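Local coordinates for mandelate racemase/muconate lactonizing protein (Alicyclobacillus acidocaldarius LAA1, PDB 3QLD), which is of unknown specific function but belongs to the mandelate racemase/muconate lactonizing family of the enolase superfamily, which pairs an N-terminal domain with a modified TIM barrel, at residues 146-151 and 174-179; 166-171 and 189-194; 211-216 and 237-242. All coordinates share one frame; numbering follows the deposited sequence. Where two conformers were deposited one is given.

How the contacts relate
Past the N-terminal domain and strand 137-144, the chain reaches 146-151, which leads into helix 150-162 and then strand 167-171. At 174-179 it comes back beside its earlier loop, closing contact 1 around that helix and strand. Contact 2 opens within this loop and closes after it, once helix 178-187 has returned the chain to strand 192-196, so the two cross; they touch where Met146 CB packs on Lys171 O. Contact 3 follows in series, joining the turn after helix 206-211 to the exit of helix 229-238. Arg178 of contact 1 packs on Gln211 and Leu212 of contact 3 and makes a weak hydrogen bond to Tyr215 OH. All three tie consecutive strand-helix units of the barrel domain.

Contact 1: 146-151 and 174-179; sequences MSESLD and PGRDRA
Two loops, each about to enter a helix, run past one another without pairing, their CA atoms closest at Glu148 and Arg176, 7.5 Å apart. Arg176 carries the contact. Its first torsion is nearly eclipsed (chi1 -15°), and two further bends carry the guanidinium between Met146 and Glu148, whose chains both cross it at about a right angle. Met146, present as selenomethionine, sets its CE over the centre of one face, 3.3 Å from Arg176 CZ; its CG lies 3.4 Å from Arg176 NH1. Its long, unbranched, polarisable chain can lie against the flat, poorly hydrated face of the cation. Over the opposite face, offset toward the rim, comes Glu148 OE2, 3.2 Å from Arg176 NH2, and Ser147 N sits in plane at the edge. Farther along, Leu150 CD1 approaches Ala179 O at 4.2 Å, a loose touch between the first turns of helices 150-162 and 178-187. Ser147 OG donates to Ser149 O at 3.1 Å, bracing the loop that presents the clamp. Because Glu148 OE2 stands above the guanidinium plane, no N-H points at it: the salt bridge is one of charge alone. With Arg176 NE buried here and lacking any partner in the model, this surface clamp of two barrel-domain loops probably relies on electrostatics and contact with the flat cation more than on directed bonds.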
# COMPACT_ATOMS: atom_id res chain seq x y z
N MSE A 146 21.86 16.34 -8.72
CA MSE A 146 23.20 16.02 -9.23
C MSE A 146 23.46 16.58 -10.63
O MSE A 146 22.55 16.64 -11.47
CB MSE A 146 23.50 14.51 -9.16
CG MSE A 146 22.65 13.60 -9.98
SE MSE A 146 22.96 11.72 -9.42
CE MSE A 146 22.72 10.80 -11.15
N SER A 147 24.71 16.98 -10.88
CA SER A 147 25.13 17.32 -12.26
C SER A 147 26.42 16.63 -12.65
O SER A 147 27.28 16.36 -11.81
CB SER A 147 25.29 18.83 -12.46
OG SER A 147 25.80 19.39 -11.27
N GLU A 148 26.56 16.34 -13.95
CA GLU A 148 27.80 15.73 -14.43
C GLU A 148 28.93 16.77 -14.44
O GLU A 148 30.10 16.41 -14.61
CB GLU A 148 27.58 15.06 -15.80
CG GLU A 148 28.24 13.68 -15.91
CD GLU A 148 27.26 12.58 -16.33
OE1 GLU A 148 27.71 11.48 -16.72
OE2 GLU A 148 26.03 12.81 -16.27
N SER A 149 28.55 18.03 -14.19
CA SER A 149 29.47 19.14 -13.93
C SER A 149 29.69 19.41 -12.43
O SER A 149 28.80 19.88 -11.72
CB SER A 149 28.95 20.42 -14.62
OG SER A 149 29.71 21.57 -14.26
N LEU A 150 30.90 19.13 -11.95
CA LEU A 150 31.27 19.37 -10.55
C LEU A 150 31.26 20.88 -10.19
O LEU A 150 31.14 21.26 -9.00
CB LEU A 150 32.62 18.69 -10.28
CG LEU A 150 33.46 18.65 -9.00
CD1 LEU A 150 32.65 18.56 -7.68
CD2 LEU A 150 34.48 17.48 -9.13
N ASP A 151 31.37 21.72 -11.22
CA ASP A 151 31.31 23.18 -11.09
C ASP A 151 29.90 23.67 -10.71
O ASP A 151 29.72 24.40 -9.71
CB ASP A 151 31.80 23.86 -12.39
CG ASP A 151 33.27 23.53 -12.73
OD1 ASP A 151 34.10 23.31 -11.80
OD2 ASP A 151 33.62 23.51 -13.95
N PRO A 174 25.46 5.78 -8.30
CA PRO A 174 26.72 5.11 -8.57
C PRO A 174 27.47 5.84 -9.69
O PRO A 174 26.88 6.12 -10.71
CB PRO A 174 26.28 3.72 -9.02
CG PRO A 174 24.91 3.53 -8.31
CD PRO A 174 24.30 4.87 -8.42
N GLY A 175 28.74 6.20 -9.45
CA GLY A 175 29.55 6.86 -10.47
C GLY A 175 29.54 8.35 -10.32
O GLY A 175 30.37 9.05 -10.94
N ARG A 176 28.59 8.86 -9.53
CA ARG A 176 28.47 10.31 -9.27
C ARG A 176 28.12 10.41 -7.80
O ARG A 176 27.02 10.76 -7.43
CB ARG A 176 27.40 10.93 -10.16
CG ARG A 176 26.97 10.02 -11.37
CD ARG A 176 26.60 10.73 -12.70
NE ARG A 176 25.95 12.04 -12.52
CZ ARG A 176 24.82 12.43 -13.12
NH1 ARG A 176 24.34 13.65 -12.88
NH2 ARG A 176 24.18 11.62 -13.97
N ASP A 177 29.11 10.10 -6.96
CA ASP A 177 28.93 10.12 -5.52
C ASP A 177 30.20 10.62 -4.81
O ASP A 177 30.18 11.71 -4.25
CB ASP A 177 28.47 8.73 -4.97
CG ASP A 177 29.21 7.53 -5.60
OD1 ASP A 177 30.38 7.63 -6.02
OD2 ASP A 177 28.61 6.43 -5.68
N ARG A 178 31.26 9.82 -4.85
CA ARG A 178 32.50 10.11 -4.10
C ARG A 178 33.07 11.50 -4.49
O ARG A 178 33.47 12.29 -3.63
CB ARG A 178 33.53 8.99 -4.31
CG ARG A 178 34.65 9.01 -3.28
CD ARG A 178 35.87 8.22 -3.72
NE ARG A 178 37.05 8.54 -2.88
CZ ARG A 178 38.28 8.83 -3.34
NH1 ARG A 178 38.54 8.86 -4.65
NH2 ARG A 178 39.26 9.07 -2.46
N ALA A 179 33.08 11.80 -5.79
CA ALA A 179 33.73 13.05 -6.27
C ALA A 179 33.02 14.34 -5.77
O ALA A 179 33.66 15.30 -5.23
CB ALA A 179 33.86 13.02 -7.79

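Contact 2: 166-171 and 189-194; sequences RRVKLK and PDLAIA
The guanidinium of Arg167 is the flat group here: it makes a cation-pi contact with Trp295, while NH1 bonds to Gln218, NH2 forms a salt bridge with Asp323 and NE bonds weakly to Ser141. Its stem, extended before a bend at chi3, belongs to the sheet face shared by Lys169, Ala192 and Ala194; there Arg167 CG lies 3.9 Å from Ala192 CB, and Lys169 reaches away to Asp323 and Glu221. Small alanines suit this side, since the long cationic chains lie alongside them. The opposite face, bearing Val168 and Ile193, is apolar and turned to helix 178-187. Here Val168 CG2 meets Leu191 CD2 at 4.0 Å, the two chains crossing at about a right angle, and Leu170 CG touches Ile193 CG2 at 4.2 Å. Branched residues fill this layer between sheet and helix.

The strands themselves are parallel, their axes 23° apart. Val168 straddles Ile193: its N donates to Ala192 O at 3.0 Å, and its O accepts from Ala194 N at 2.8 Å in a nearly straight bond (168°). Leu170 N then bonds to Ala194 O at 2.9 Å, standing 34° above that carbonyl's plane. Where the strands splay apart, a water takes over, donating to Arg166 O at 2.8 Å and accepting from Ala192 N. This is the beta-alpha-beta crossover of a TIM barrel, with helix 178-187 as the connection. Its two faces differ sharply: the backbone ladder is satisfied between them, one side is apolar and faces helix 178-187, and the other holds buried cations whose charge is probably balanced by the acidic residues they reach.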
# COMPACT_ATOMS: atom_id res chain seq x y z
N ARG A 166 21.33 25.22 6.87
CA ARG A 166 22.20 24.67 7.90
C ARG A 166 22.60 23.21 7.57
O ARG A 166 23.34 22.56 8.32
CB ARG A 166 21.53 24.78 9.26
CG ARG A 166 21.34 26.28 9.71
CD ARG A 166 22.71 27.02 9.87
NE ARG A 166 22.51 28.21 10.73
CZ ARG A 166 22.00 28.17 11.97
NH1 ARG A 166 21.65 27.01 12.50
NH2 ARG A 166 21.83 29.27 12.69
N ARG A 167 22.11 22.73 6.43
CA ARG A 167 22.49 21.39 5.93
C ARG A 167 22.43 21.44 4.45
O ARG A 167 21.55 22.12 3.88
CB ARG A 167 21.52 20.33 6.44
CG ARG A 167 22.01 18.87 6.25
CD ARG A 167 21.08 17.80 6.86
NE ARG A 167 19.75 17.84 6.22
CZ ARG A 167 18.65 17.41 6.85
NH1 ARG A 167 18.75 16.85 8.04
NH2 ARG A 167 17.45 17.48 6.27
N VAL A 168 23.31 20.70 3.79
CA VAL A 168 23.00 20.40 2.39
C VAL A 168 22.78 18.89 2.21
O VAL A 168 23.53 18.09 2.82
CB VAL A 168 24.08 20.88 1.35
CG1 VAL A 168 24.12 22.44 1.31
CG2 VAL A 168 25.46 20.25 1.61
N LYS A 169 21.82 18.52 1.34
CA LYS A 169 21.60 17.07 1.02
C LYS A 169 21.84 16.90 -0.46
O LYS A 169 21.12 17.47 -1.33
CB LYS A 169 20.19 16.60 1.43
CG LYS A 169 19.89 15.08 1.14
CD LYS A 169 18.65 14.60 1.87
CE LYS A 169 17.41 15.48 1.59
NZ LYS A 169 16.10 14.71 1.53
N LEU A 170 22.88 16.16 -0.79
CA LEU A 170 23.28 15.95 -2.12
C LEU A 170 22.65 14.69 -2.73
O LEU A 170 22.74 13.60 -2.15
CB LEU A 170 24.78 15.70 -2.13
CG LEU A 170 25.64 16.76 -1.43
CD1 LEU A 170 27.04 16.46 -1.92
CD2 LEU A 170 25.18 18.14 -1.96
N LYS A 171 22.09 14.83 -3.94
CA LYS A 171 21.63 13.65 -4.68
C LYS A 171 22.83 12.91 -5.20
O LYS A 171 23.75 13.52 -5.73
CB LYS A 171 20.70 14.07 -5.83
CG LYS A 171 19.42 14.68 -5.33
CD LYS A 171 18.42 13.59 -4.86
CE LYS A 171 17.20 14.24 -4.16
NZ LYS A 171 15.94 13.48 -4.43
N PRO A 189 34.36 22.15 5.73
CA PRO A 189 34.74 21.18 6.75
C PRO A 189 33.75 20.99 7.87
O PRO A 189 33.74 19.94 8.50
CB PRO A 189 36.05 21.75 7.33
CG PRO A 189 36.64 22.54 6.20
CD PRO A 189 35.43 23.17 5.53
N ASP A 190 32.94 21.99 8.15
CA ASP A 190 32.04 21.87 9.31
C ASP A 190 30.55 21.84 8.97
O ASP A 190 29.71 21.84 9.89
CB ASP A 190 32.32 22.99 10.34
CG ASP A 190 33.76 22.95 10.83
OD1 ASP A 190 34.09 21.95 11.51
OD2 ASP A 190 34.57 23.86 10.48
N LEU A 191 30.24 21.84 7.68
CA LEU A 191 28.85 21.84 7.25
C LEU A 191 28.18 20.46 7.42
O LEU A 191 28.79 19.45 7.06
CB LEU A 191 28.80 22.22 5.79
CG LEU A 191 27.47 22.25 5.06
CD1 LEU A 191 26.58 23.32 5.68
CD2 LEU A 191 27.86 22.61 3.73
N ALA A 192 26.96 20.43 7.99
CA ALA A 192 26.21 19.15 7.98
C ALA A 192 25.93 18.82 6.50
O ALA A 192 25.29 19.62 5.78
CB ALA A 192 24.93 19.30 8.83
N ILE A 193 26.45 17.68 6.00
CA ILE A 193 26.18 17.20 4.63
C ILE A 193 25.41 15.85 4.74
O ILE A 193 25.87 14.95 5.47
CB ILE A 193 27.50 16.93 3.87
CG1 ILE A 193 28.44 18.18 3.85
CG2 ILE A 193 27.28 16.41 2.46
CD1 ILE A 193 29.72 17.92 3.10
N ALA A 194 24.30 15.72 4.02
CA ALA A 194 23.63 14.38 3.90
C ALA A 194 23.59 13.98 2.44
O ALA A 194 23.94 14.78 1.51
CB ALA A 194 22.22 14.37 4.57
O HOH W 1 26.00 22.82 9.22

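Contact 3: 211-216 and 237-242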
# COMPACT_ATOMS: atom_id res chain seq x y z
N GLN A 211 33.19 3.65 1.01
CA GLN A 211 34.24 4.70 0.76
C GLN A 211 33.73 6.05 1.25
O GLN A 211 34.54 6.96 1.61
CB GLN A 211 34.59 4.80 -0.73
CG GLN A 211 35.30 3.63 -1.48
CD GLN A 211 35.28 3.84 -3.05
OE1 GLN A 211 35.21 4.97 -3.55
NE2 GLN A 211 35.28 2.74 -3.81
N LEU A 212 32.41 6.19 1.26
CA LEU A 212 31.78 7.39 1.74
C LEU A 212 31.88 7.65 3.22
O LEU A 212 31.71 8.78 3.66
CB LEU A 212 30.32 7.58 1.23
CG LEU A 212 30.15 7.47 -0.28
CD1 LEU A 212 28.62 7.63 -0.55
CD2 LEU A 212 30.93 8.57 -1.05
N ASP A 213 32.18 6.64 4.03
CA ASP A 213 32.31 6.84 5.47
C ASP A 213 33.41 7.85 5.79
O ASP A 213 33.39 8.45 6.88
CB ASP A 213 32.70 5.49 6.12
CG ASP A 213 31.50 4.56 6.32
OD1 ASP A 213 30.33 4.98 6.11
OD2 ASP A 213 31.75 3.38 6.67
N ALA A 214 34.33 8.04 4.86
CA ALA A 214 35.46 8.95 5.15
C ALA A 214 35.01 10.43 5.30
O ALA A 214 35.74 11.25 5.88
CB ALA A 214 36.54 8.80 4.13
N TYR A 215 33.79 10.75 4.82
CA TYR A 215 33.31 12.14 4.77
C TYR A 215 32.36 12.61 5.81
O TYR A 215 31.88 13.78 5.72
CB TYR A 215 32.80 12.45 3.34
CG TYR A 215 33.80 12.02 2.32
CD1 TYR A 215 35.05 12.66 2.24
CD2 TYR A 215 33.56 10.96 1.47
CE1 TYR A 215 36.00 12.24 1.30
CE2 TYR A 215 34.49 10.53 0.58
CZ TYR A 215 35.73 11.18 0.49
OH TYR A 215 36.68 10.75 -0.42
N ASP A 216 32.05 11.72 6.77
CA ASP A 216 31.21 12.02 7.91
C ASP A 216 29.83 12.62 7.56
O ASP A 216 29.43 13.62 8.12
CB ASP A 216 31.99 12.90 8.93
CG ASP A 216 33.36 12.30 9.30
OD1 ASP A 216 33.66 11.10 8.98
OD2 ASP A 216 34.15 13.05 9.92
N ALA A 237 24.98 -2.67 8.52
CA ALA A 237 26.00 -3.31 9.44
C ALA A 237 27.43 -3.03 8.95
O ALA A 237 28.35 -2.91 9.79
CB ALA A 237 25.78 -4.85 9.57
N SER A 238 27.58 -2.84 7.63
CA SER A 238 28.90 -2.60 7.00
C SER A 238 29.33 -1.12 6.90
O SER A 238 30.50 -0.81 6.59
CB SER A 238 28.96 -3.21 5.61
OG SER A 238 28.14 -2.48 4.64
N LEU A 239 28.39 -0.24 7.18
CA LEU A 239 28.58 1.22 7.05
C LEU A 239 28.65 1.89 8.41
O LEU A 239 27.81 1.70 9.33
CB LEU A 239 27.40 1.86 6.26
CG LEU A 239 27.30 1.56 4.76
CD1 LEU A 239 26.03 2.23 4.23
CD2 LEU A 239 28.50 2.08 3.99
N ARG A 240 29.67 2.72 8.56
CA ARG A 240 29.75 3.58 9.75
C ARG A 240 28.74 4.74 9.67
O ARG A 240 28.21 5.21 10.71
CB ARG A 240 31.19 4.12 9.97
CG ARG A 240 32.28 3.02 9.99
CD ARG A 240 32.10 1.97 11.15
NE ARG A 240 31.09 0.91 10.96
CZ ARG A 240 31.28 -0.26 10.32
NH1 ARG A 240 32.46 -0.56 9.76
NH2 ARG A 240 30.27 -1.11 10.22
N THR A 241 28.49 5.21 8.46
CA THR A 241 27.46 6.27 8.21
C THR A 241 26.03 5.74 8.45
O THR A 241 25.70 4.64 7.98
CB THR A 241 27.59 6.73 6.76
OG1 THR A 241 28.95 7.09 6.49
CG2 THR A 241 26.56 7.95 6.34
N PRO A 242 25.18 6.50 9.16
CA PRO A 242 23.82 6.06 9.35
C PRO A 242 23.08 5.99 8.00
O PRO A 242 23.27 6.86 7.12
CB PRO A 242 23.21 7.20 10.17
CG PRO A 242 24.38 7.78 10.92
CD PRO A 242 25.40 7.81 9.85
O HOH W 2 30.11 9.49 5.84
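Asp213 reaches from the 3-10 turn after helix 206-211 to the exit of helix 229-238. Its CB lies 4.1 Å from Thr241 OG1, and with CG anti to the carbonyl carbon (chi1 -80°) the carboxylate is carried to two successive backbone N-H groups. Asp213 CG faces Arg240 N, 3.4 Å away, and Thr241 OG1. Thr241 OG1 donates to the anti lone pair of Asp213 OD1 at a short 2.5 Å, and Thr241 N approaches this oxygen from above the carboxylate plane at 3.0 Å. Asp213 OD2, the other tip, accepts from Arg240 N at 2.9 Å in a fairly straight bond (163°), also from above the plane, and forms a salt bridge with Arg210. Arg240 CG packs 3.4 Å from Asp213 OD2, but the guanidinium bends away, and a sulfate ion lies about 4 Å from this side chain. Threonine fits because its OG1, beside its backbone N (chi1 -52°), brings hydroxyl and amide together on one oxygen. That hydroxyl also accepts from a water, 2.7 Å from Thr241 OG1, which donates to Leu212 O. Aspartate is short enough to hold the turn close to the loop leading into strand 243-245, and its two oxygens match the adjacent amides. Three donors and nearby Arg210 would favour an ionised carboxylate with a lowered pKa, making Asp213 a polar clasp between two helix-to-strand loops of the barrel.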